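Local coordinates for argonaute (Methanocaldococcus jannaschii, PDB 5G5S), which cuts single-stranded target DNA under the guidance of short DNA strands and may thereby defend its archaeal host against invading genetic elements, at residues A[8-13]-A[607-612]; A[278-283]-A[631-636]; A[347-352]-A[486-491]. One frame throughout, in Å; residues are numbered along the deposited sequence.

Contact 1: A[8-13]-A[607-612]; sequences VTYKIN and VFTSDY
The first torsions set each CG of the pair Tyr10 and Asp611: that of Tyr10 lies anti to its carbonyl carbon (chi1 -72°), that of Asp611 anti to its backbone N (chi1 -168°). Phenol and carboxylate meet across the contact. The motif is a single beta bridge, Ile12 with Val607, between the N-terminal strand 7-12 and the loop of the Piwi domain that precedes strand 614-618. Phe608 N donates to Lys11 O at 2.8 Å; Phe608 itself is the centre of an inverse gamma turn, so the loop bends away right after this bond. Its ring reaches Asn13, with Phe608 CZ 3.6 Å from Asn13 CB, and one face, near its rim, takes the carbonyl carbon of Ile12. Within the bridged pair, Ile12 CG2 packs on Val607 CG2 at 4.0 Å. Thr609 sits over one face of the Tyr10 ring, its CB 4.0 Å from the ring centroid in a CH-pi contact. Thr609 OG1 also lies over this face, 3.3 Å from Tyr10 CE1, and accepts from Asp611 N, an ST turn that positions the aspartate. The other carboxylate oxygen, OD1, forms a salt bridge with Lys308 of strand 302-308, which pairs with strand 7-12. Tyr10 OH donates a hydrogen bond to Asp611 OD2 at 2.7 Å, reaching the anti side of that oxygen 32° out of the carboxylate plane.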
loop_
_atom_site.group_PDB
_atom_site.type_symbol
_atom_site.label_atom_id
_atom_site.label_comp_id
_atom_site.label_asym_id
_atom_site.label_seq_id
_atom_site.Cartn_x
_atom_site.Cartn_y
_atom_site.Cartn_z
ATOM N N VAL A 8 8.703 24.117 11.022
ATOM C CA VAL A 8 8.322 23.634 12.352
ATOM C C VAL A 8 9.324 22.539 12.704
ATOM O O VAL A 8 9.571 21.641 11.904
ATOM C CB VAL A 8 6.848 23.165 12.512
ATOM C CG1 VAL A 8 6.490 23.029 13.990
ATOM C CG2 VAL A 8 5.873 24.123 11.827
ATOM N N THR A 9 9.941 22.657 13.869
ATOM C CA THR A 9 10.969 21.739 14.342
ATOM C C THR A 9 10.358 20.551 15.079
ATOM O O THR A 9 9.497 20.744 15.936
ATOM C CB THR A 9 12.104 22.531 15.036
ATOM O OG1 THR A 9 13.177 21.661 15.356
ATOM C CG2 THR A 9 11.647 23.277 16.285
ATOM N N TYR A 10 10.744 19.321 14.695
ATOM C CA TYR A 10 10.241 18.069 15.280
ATOM C C TYR A 10 11.335 17.029 15.373
ATOM O O TYR A 10 12.227 16.996 14.523
ATOM C CB TYR A 10 9.053 17.478 14.469
ATOM C CG TYR A 10 7.754 18.236 14.610
ATOM C CD1 TYR A 10 7.171 18.431 15.859
ATOM C CD2 TYR A 10 7.099 18.751 13.497
ATOM C CE1 TYR A 10 5.997 19.169 16.002
ATOM C CE2 TYR A 10 5.903 19.458 13.624
ATOM C CZ TYR A 10 5.361 19.672 14.881
ATOM O OH TYR A 10 4.190 20.377 15.031
ATOM N N LYS A 11 11.233 16.147 16.374
ATOM C CA LYS A 11 12.164 15.049 16.613
ATOM C C LYS A 11 11.812 13.820 15.766
ATOM O O LYS A 11 10.632 13.483 15.614
ATOM C CB LYS A 11 12.181 14.662 18.103
ATOM C CG LYS A 11 12.727 15.738 19.031
ATOM C CD LYS A 11 11.615 16.404 19.819
ATOM C CE LYS A 11 12.155 17.443 20.769
ATOM N NZ LYS A 11 11.069 18.258 21.373
ATOM N N ILE A 12 12.850 13.148 15.234
ATOM C CA ILE A 12 12.747 11.909 14.454
ATOM C C ILE A 12 13.620 10.837 15.129
ATOM O O ILE A 12 14.500 11.182 15.916
ATOM C CB ILE A 12 13.066 12.083 12.921
ATOM C CG1 ILE A 12 14.488 12.628 12.672
ATOM C CG2 ILE A 12 12.005 12.929 12.207
ATOM C CD1 ILE A 12 15.103 12.202 11.310
ATOM N N ASN A 13 13.379 9.555 14.826
ATOM C CA ASN A 13 14.118 8.419 15.389
ATOM C C ASN A 13 15.538 8.211 14.777
ATOM O O ASN A 13 15.930 7.079 14.465
ATOM C CB ASN A 13 13.258 7.136 15.293
ATOM C CG ASN A 13 12.961 6.664 13.880
ATOM O OD1 ASN A 13 12.917 7.434 12.919
ATOM N ND2 ASN A 13 12.800 5.373 13.725
ATOM N N VAL A 607 8.362 10.056 13.235
ATOM C CA VAL A 607 8.351 11.470 13.632
ATOM C C VAL A 607 7.631 11.529 14.976
ATOM O O VAL A 607 6.478 11.107 15.081
ATOM C CB VAL A 607 7.723 12.423 12.578
ATOM C CG1 VAL A 607 8.058 13.878 12.901
ATOM C CG2 VAL A 607 8.192 12.074 11.168
ATOM N N PHE A 608 8.333 12.004 16.018
ATOM C CA PHE A 608 7.790 12.058 17.369
ATOM C C PHE A 608 6.834 13.255 17.540
ATOM O O PHE A 608 7.143 14.207 18.261
ATOM C CB PHE A 608 8.925 12.026 18.421
ATOM C CG PHE A 608 9.973 10.929 18.307
ATOM C CD1 PHE A 608 9.723 9.767 17.573
ATOM C CD2 PHE A 608 11.187 11.034 18.981
ATOM C CE1 PHE A 608 10.692 8.765 17.465
ATOM C CE2 PHE A 608 12.140 10.015 18.902
ATOM C CZ PHE A 608 11.887 8.888 18.149
ATOM N N THR A 609 5.679 13.205 16.828
ATOM C CA THR A 609 4.633 14.234 16.839
ATOM C C THR A 609 3.242 13.726 16.436
ATOM O O THR A 609 3.116 12.751 15.691
ATOM C CB THR A 609 5.030 15.455 15.974
ATOM O OG1 THR A 609 4.117 16.511 16.271
ATOM C CG2 THR A 609 5.007 15.163 14.452
ATOM N N SER A 610 2.211 14.457 16.853
ATOM C CA SER A 610 0.825 14.171 16.492
ATOM C C SER A 610 0.379 15.121 15.372
ATOM O O SER A 610 -0.734 14.996 14.856
ATOM C CB SER A 610 -0.088 14.282 17.708
ATOM O OG SER A 610 0.258 13.290 18.660
ATOM N N ASP A 611 1.265 16.056 14.986
ATOM C CA ASP A 611 1.029 17.005 13.897
ATOM C C ASP A 611 1.121 16.283 12.530
ATOM O O ASP A 611 1.722 15.210 12.422
ATOM C CB ASP A 611 2.004 18.199 13.993
ATOM C CG ASP A 611 1.689 19.392 13.094
ATOM O OD1 ASP A 611 0.520 19.510 12.637
ATOM O OD2 ASP A 611 2.611 20.203 12.841
ATOM N N TYR A 612 0.477 16.857 11.515
ATOM C CA TYR A 612 0.348 16.297 10.179
ATOM C C TYR A 612 0.354 17.415 9.144
ATOM O O TYR A 612 0.386 18.582 9.528
ATOM C CB TYR A 612 -0.949 15.460 10.090
ATOM C CG TYR A 612 -2.219 16.266 10.296
ATOM C CD1 TYR A 612 -2.671 16.581 11.576
ATOM C CD2 TYR A 612 -2.970 16.711 9.211
ATOM C CE1 TYR A 612 -3.812 17.356 11.769
ATOM C CE2 TYR A 612 -4.116 17.485 9.393
ATOM C CZ TYR A 612 -4.551 17.781 10.674
ATOM O OH TYR A 612 -5.710 18.501 10.853
#

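Contact 2: A[278-283]-A[631-636]; sequences LSNENK and FGSNPV
Leu278 and Gly632 bring the two backbones together just before the first turn of helix 280-293, and the closest CA atoms, those of Ser279 and Gly632, are 4.4 Å apart. The segment 631-636 is extended over Gly632 and Ser633 and has no regular structure there. Gly632 N makes a weak bond to Leu278 O at 3.4 Å, and Gly632 CA approaches the same oxygen at 3.5 Å in a CA-H...O contact. Gly632, having no side chain, lets its CA come close to Leu278 O and Lys283 NZ. The Lys283 chain, bent at chi2, chi3 and chi4, folds back so that NZ lies 3.8 Å from Gly632 CA and donates weakly to Leu278 O.

Asn280 supplies the main side-chain link. Its chi1 of -68° sets CG beside the backbone N; the amide beyond it meets the backbone of Ser633, where OD1 accepts from Ser633 N at 2.9 Å, the donor tilted 23° from the carbonyl plane. Asn280 ND2 adds weak bonds to Ser633 OG and Ser633 O, but its strongest partner is Thr609 O. The amide thus ties the helix start to two loops of the Piwi domain.

Ser279 is the N-cap of the helix, its OG accepting weakly from Asn282 N at 3.3 Å. The capped end rests against Gly632 and Ser633, which lie in the region 627-634 that binds the 5'-phosphorylated end of the guide DNA.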
loop_
_atom_site.group_PDB
_atom_site.type_symbol
_atom_site.label_atom_id
_atom_site.label_comp_id
_atom_site.label_asym_id
_atom_site.label_seq_id
_atom_site.Cartn_x
_atom_site.Cartn_y
_atom_site.Cartn_z
ATOM N N LEU A 278 -0.584 3.623 21.192
ATOM C CA LEU A 278 0.327 4.674 21.637
ATOM C C LEU A 278 0.551 5.815 20.640
ATOM O O LEU A 278 0.626 5.595 19.439
ATOM C CB LEU A 278 1.671 4.034 21.962
ATOM C CG LEU A 278 2.431 4.553 23.173
ATOM C CD1 LEU A 278 1.519 4.578 24.387
ATOM C CD2 LEU A 278 3.634 3.665 23.425
ATOM N N SER A 279 0.707 7.034 21.152
ATOM C CA SER A 279 0.952 8.214 20.316
ATOM C C SER A 279 2.405 8.237 19.801
ATOM O O SER A 279 3.254 7.512 20.325
ATOM C CB SER A 279 0.633 9.493 21.087
ATOM O OG SER A 279 1.610 9.759 22.079
ATOM N N ASN A 280 2.687 9.057 18.777
ATOM C CA ASN A 280 4.031 9.179 18.217
ATOM C C ASN A 280 5.053 9.683 19.243
ATOM O O ASN A 280 6.175 9.179 19.264
ATOM C CB ASN A 280 4.030 10.044 16.957
ATOM C CG ASN A 280 3.328 9.448 15.754
ATOM O OD1 ASN A 280 3.160 8.234 15.625
ATOM N ND2 ASN A 280 2.915 10.297 14.830
ATOM N N GLU A 281 4.646 10.627 20.119
ATOM C CA GLU A 281 5.476 11.179 21.208
ATOM C C GLU A 281 5.864 10.070 22.200
ATOM O O GLU A 281 7.042 9.935 22.539
ATOM C CB GLU A 281 4.743 12.316 21.955
ATOM C CG GLU A 281 4.487 13.568 21.123
ATOM C CD GLU A 281 3.194 13.631 20.323
ATOM O OE1 GLU A 281 2.661 12.562 19.932
ATOM O OE2 GLU A 281 2.736 14.765 20.051
ATOM N N ASN A 282 4.868 9.249 22.620
ATOM C CA ASN A 282 5.073 8.132 23.540
ATOM C C ASN A 282 5.895 7.008 22.939
ATOM O O ASN A 282 6.691 6.397 23.647
ATOM C CB ASN A 282 3.756 7.622 24.084
ATOM C CG ASN A 282 3.083 8.553 25.054
ATOM O OD1 ASN A 282 3.703 9.456 25.638
ATOM N ND2 ASN A 282 1.788 8.335 25.250
ATOM N N LYS A 283 5.743 6.768 21.626
ATOM C CA LYS A 283 6.531 5.779 20.880
ATOM C C LYS A 283 7.989 6.266 20.868
ATOM O O LYS A 283 8.912 5.468 21.008
ATOM C CB LYS A 283 6.009 5.652 19.437
ATOM C CG LYS A 283 5.847 4.216 18.955
ATOM C CD LYS A 283 4.383 3.747 19.004
ATOM C CE LYS A 283 3.628 3.892 17.698
ATOM N NZ LYS A 283 3.311 5.309 17.371
ATOM N N PHE A 631 -4.640 7.635 16.355
ATOM C CA PHE A 631 -3.536 7.116 17.142
ATOM C C PHE A 631 -2.219 7.455 16.460
ATOM O O PHE A 631 -2.143 8.387 15.666
ATOM C CB PHE A 631 -3.673 5.606 17.319
ATOM C CG PHE A 631 -5.044 5.173 17.747
ATOM C CD1 PHE A 631 -5.522 5.485 19.004
ATOM C CD2 PHE A 631 -5.856 4.456 16.887
ATOM C CE1 PHE A 631 -6.784 5.093 19.396
ATOM C CE2 PHE A 631 -7.119 4.059 17.274
ATOM C CZ PHE A 631 -7.584 4.378 18.530
ATOM N N GLY A 632 -1.172 6.717 16.798
ATOM C CA GLY A 632 0.131 6.942 16.208
ATOM C C GLY A 632 0.125 6.675 14.717
ATOM O O GLY A 632 -0.561 5.780 14.245
ATOM N N SER A 633 0.885 7.466 13.972
ATOM C CA SER A 633 0.963 7.316 12.528
ATOM C C SER A 633 2.404 7.218 12.050
ATOM O O SER A 633 3.302 7.811 12.626
ATOM C CB SER A 633 0.279 8.488 11.843
ATOM O OG SER A 633 0.879 9.701 12.237
ATOM N N ASN A 634 2.616 6.451 10.991
ATOM C CA ASN A 634 3.944 6.278 10.436
ATOM C C ASN A 634 4.131 7.150 9.213
ATOM O O ASN A 634 3.229 7.275 8.395
ATOM C CB ASN A 634 4.149 4.827 10.025
ATOM C CG ASN A 634 4.214 3.892 11.203
ATOM O OD1 ASN A 634 4.259 4.325 12.346
ATOM N ND2 ASN A 634 4.226 2.600 10.929
ATOM N N PRO A 635 5.301 7.758 9.081
ATOM C CA PRO A 635 5.581 8.577 7.891
ATOM C C PRO A 635 5.811 7.729 6.629
ATOM O O PRO A 635 6.032 6.513 6.699
ATOM C CB PRO A 635 6.826 9.376 8.292
ATOM C CG PRO A 635 7.488 8.548 9.307
ATOM C CD PRO A 635 6.429 7.780 10.033
ATOM N N VAL A 636 5.726 8.393 5.473
ATOM C CA VAL A 636 5.955 7.819 4.153
ATOM C C VAL A 636 7.336 8.305 3.710
ATOM O O VAL A 636 7.642 9.493 3.844
ATOM C CB VAL A 636 4.846 8.246 3.142
ATOM C CG1 VAL A 636 5.099 7.651 1.764
ATOM C CG2 VAL A 636 3.450 7.868 3.644
#

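Contact 3: A[347-352]-A[486-491]; sequences YDVPEI and LGIKYF
Tyr347 and Asp348 both face Lys489, a classic beta bulge in which one carbonyl, Lys489 O, receives two backbone N-H groups. Within the bulge, Asp348 and Lys489 form a single antiparallel hydrogen-bonded bridge, which joins the loop that enters the Mid domain to the chain that leaves it after helix 473-485. Asp348 N donates to Lys489 O at 3.1 Å, and Lys489 N returns a bond to Asp348 O at 2.8 Å that runs nearly along the C=O axis. Tyr347 N shares its hydrogen weakly between Lys489 O and Tyr490 O, while the latter oxygen lies at the edge of the Tyr347 ring, in its plane. Lys489 is also the centre of an inverse gamma turn.

Val349 and Ile488 lie side by side and point the same way, with CG2 of each 4.0 Å from the other. In Ile488, CG2 stands anti to the backbone N while CG1 is anti to the carbonyl carbon (chi1 -65°); CG1 approaches Pro350 CD. The proline ring rests on the turn that ends the helix, Pro350 CG being 3.3 Å from Gly487 O. Gly487, with positive phi, is the C-prime residue of a Schellman motif in which Ile488 N bonds to Met483 O.

The polar ends are held separately. Asp348 OD1 makes a salt bridge with Arg354, and Tyr490 OH bonds to Tyr344 O. The Lys489 chain, bent at chi2 and chi3, curls back over its own segment, and NZ donates to Gly487 O at 2.8 Å, the same oxygen that Pro350 CG touches.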
loop_
_atom_site.group_PDB
_atom_site.type_symbol
_atom_site.label_atom_id
_atom_site.label_comp_id
_atom_site.label_asym_id
_atom_site.label_seq_id
_atom_site.Cartn_x
_atom_site.Cartn_y
_atom_site.Cartn_z
ATOM N N TYR A 347 -17.786 17.443 -12.322
ATOM C CA TYR A 347 -17.042 17.887 -13.504
ATOM C C TYR A 347 -17.337 17.016 -14.717
ATOM O O TYR A 347 -17.432 17.548 -15.821
ATOM C CB TYR A 347 -15.523 17.895 -13.234
ATOM C CG TYR A 347 -14.962 19.283 -13.047
ATOM C CD1 TYR A 347 -15.111 19.959 -11.838
ATOM C CD2 TYR A 347 -14.301 19.935 -14.085
ATOM C CE1 TYR A 347 -14.624 21.255 -11.670
ATOM C CE2 TYR A 347 -13.793 21.224 -13.923
ATOM C CZ TYR A 347 -13.960 21.881 -12.713
ATOM O OH TYR A 347 -13.452 23.143 -12.538
ATOM N N ASP A 348 -17.455 15.685 -14.520
ATOM C CA ASP A 348 -17.744 14.725 -15.588
ATOM C C ASP A 348 -18.345 13.429 -15.053
ATOM O O ASP A 348 -17.903 12.913 -14.029
ATOM C CB ASP A 348 -16.481 14.426 -16.436
ATOM C CG ASP A 348 -16.747 13.692 -17.743
ATOM O OD1 ASP A 348 -17.698 14.084 -18.468
ATOM O OD2 ASP A 348 -15.972 12.766 -18.072
ATOM N N VAL A 349 -19.346 12.904 -15.768
ATOM C CA VAL A 349 -20.037 11.643 -15.488
ATOM C C VAL A 349 -19.797 10.745 -16.732
ATOM O O VAL A 349 -20.009 11.229 -17.852
ATOM C CB VAL A 349 -21.555 11.868 -15.205
ATOM C CG1 VAL A 349 -22.293 10.544 -15.001
ATOM C CG2 VAL A 349 -21.770 12.784 -14.002
ATOM N N PRO A 350 -19.334 9.472 -16.592
ATOM C CA PRO A 350 -19.099 8.645 -17.795
ATOM C C PRO A 350 -20.357 8.447 -18.636
ATOM O O PRO A 350 -21.450 8.371 -18.072
ATOM C CB PRO A 350 -18.589 7.316 -17.225
ATOM C CG PRO A 350 -18.104 7.646 -15.861
ATOM C CD PRO A 350 -19.003 8.724 -15.362
ATOM N N GLU A 351 -20.199 8.390 -19.982
ATOM C CA GLU A 351 -21.284 8.223 -20.959
ATOM C C GLU A 351 -22.150 6.975 -20.710
ATOM O O GLU A 351 -23.353 7.002 -20.984
ATOM C CB GLU A 351 -20.732 8.223 -22.388
ATOM N N ILE A 352 -21.538 5.901 -20.164
ATOM C CA ILE A 352 -22.183 4.628 -19.831
ATOM C C ILE A 352 -23.287 4.763 -18.758
ATOM O O ILE A 352 -24.223 3.959 -18.756
ATOM C CB ILE A 352 -21.107 3.602 -19.407
ATOM N N LEU A 486 -18.752 4.711 -9.091
ATOM C CA LEU A 486 -19.447 4.874 -10.371
ATOM C C LEU A 486 -18.623 5.664 -11.406
ATOM O O LEU A 486 -19.154 6.056 -12.448
ATOM C CB LEU A 486 -20.868 5.444 -10.191
ATOM C CG LEU A 486 -21.881 4.532 -9.488
ATOM C CD1 LEU A 486 -23.033 5.336 -8.939
ATOM C CD2 LEU A 486 -22.385 3.417 -10.409
ATOM N N GLY A 487 -17.325 5.846 -11.114
ATOM C CA GLY A 487 -16.360 6.556 -11.951
ATOM C C GLY A 487 -16.712 8.000 -12.228
ATOM O O GLY A 487 -16.281 8.560 -13.235
ATOM N N ILE A 488 -17.508 8.611 -11.348
ATOM C CA ILE A 488 -17.925 10.006 -11.492
ATOM C C ILE A 488 -16.788 10.926 -11.038
ATOM O O ILE A 488 -16.324 10.823 -9.906
ATOM C CB ILE A 488 -19.299 10.289 -10.795
ATOM C CG1 ILE A 488 -20.426 9.498 -11.496
ATOM C CG2 ILE A 488 -19.621 11.796 -10.774
ATOM C CD1 ILE A 488 -21.728 9.288 -10.704
ATOM N N LYS A 489 -16.338 11.806 -11.940
ATOM C CA LYS A 489 -15.270 12.777 -11.694
ATOM C C LYS A 489 -15.925 13.978 -11.040
ATOM O O LYS A 489 -16.231 14.959 -11.713
ATOM C CB LYS A 489 -14.589 13.184 -13.023
ATOM C CG LYS A 489 -13.561 12.199 -13.520
ATOM C CD LYS A 489 -14.158 11.068 -14.318
ATOM C CE LYS A 489 -13.353 9.813 -14.126
ATOM N NZ LYS A 489 -13.982 8.693 -14.852
ATOM N N TYR A 490 -16.197 13.878 -9.739
ATOM C CA TYR A 490 -16.892 14.945 -9.023
ATOM C C TYR A 490 -16.064 16.222 -8.841
ATOM O O TYR A 490 -16.482 17.300 -9.276
ATOM C CB TYR A 490 -17.486 14.447 -7.697
ATOM C CG TYR A 490 -18.877 14.977 -7.459
ATOM C CD1 TYR A 490 -19.090 16.317 -7.145
ATOM C CD2 TYR A 490 -19.988 14.152 -7.588
ATOM C CE1 TYR A 490 -20.375 16.818 -6.950
ATOM C CE2 TYR A 490 -21.275 14.635 -7.374
ATOM C CZ TYR A 490 -21.466 15.973 -7.063
ATOM O OH TYR A 490 -22.732 16.462 -6.875
ATOM N N PHE A 491 -14.889 16.090 -8.236
ATOM C CA PHE A 491 -14.001 17.214 -7.962
ATOM C C PHE A 491 -12.652 17.040 -8.646
ATOM O O PHE A 491 -12.219 15.911 -8.881
ATOM C CB PHE A 491 -13.834 17.420 -6.437
ATOM C CG PHE A 491 -13.378 16.200 -5.674
ATOM C CD1 PHE A 491 -14.299 15.278 -5.189
ATOM C CD2 PHE A 491 -12.027 15.978 -5.427
ATOM C CE1 PHE A 491 -13.872 14.129 -4.509
ATOM C CE2 PHE A 491 -11.602 14.838 -4.737
ATOM C CZ PHE A 491 -12.525 13.915 -4.295
#

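Contacts 1 and 2 adjoin, their centres 9 Å apart, and their segments alternate along the chain. The bridging pair Thr609 O and Asn280 ND2 is 2.6 Å apart, and Ser610 OG lies 2.8 Å from Glu281 OE1, both probable hydrogen bonds, so the loop 607-612 is held between strand 7-12 and helix 280-293. Contact 3 stands apart, with centres about 39 Å from contact 1 and 37 Å from contact 2. Contact 2 includes part of the region for the guide's 5'-phosphorylated end; contact 3 lies near the metal site, with Leu486 about 9 Å, side chain to side chain, from the metal-binding Gln459.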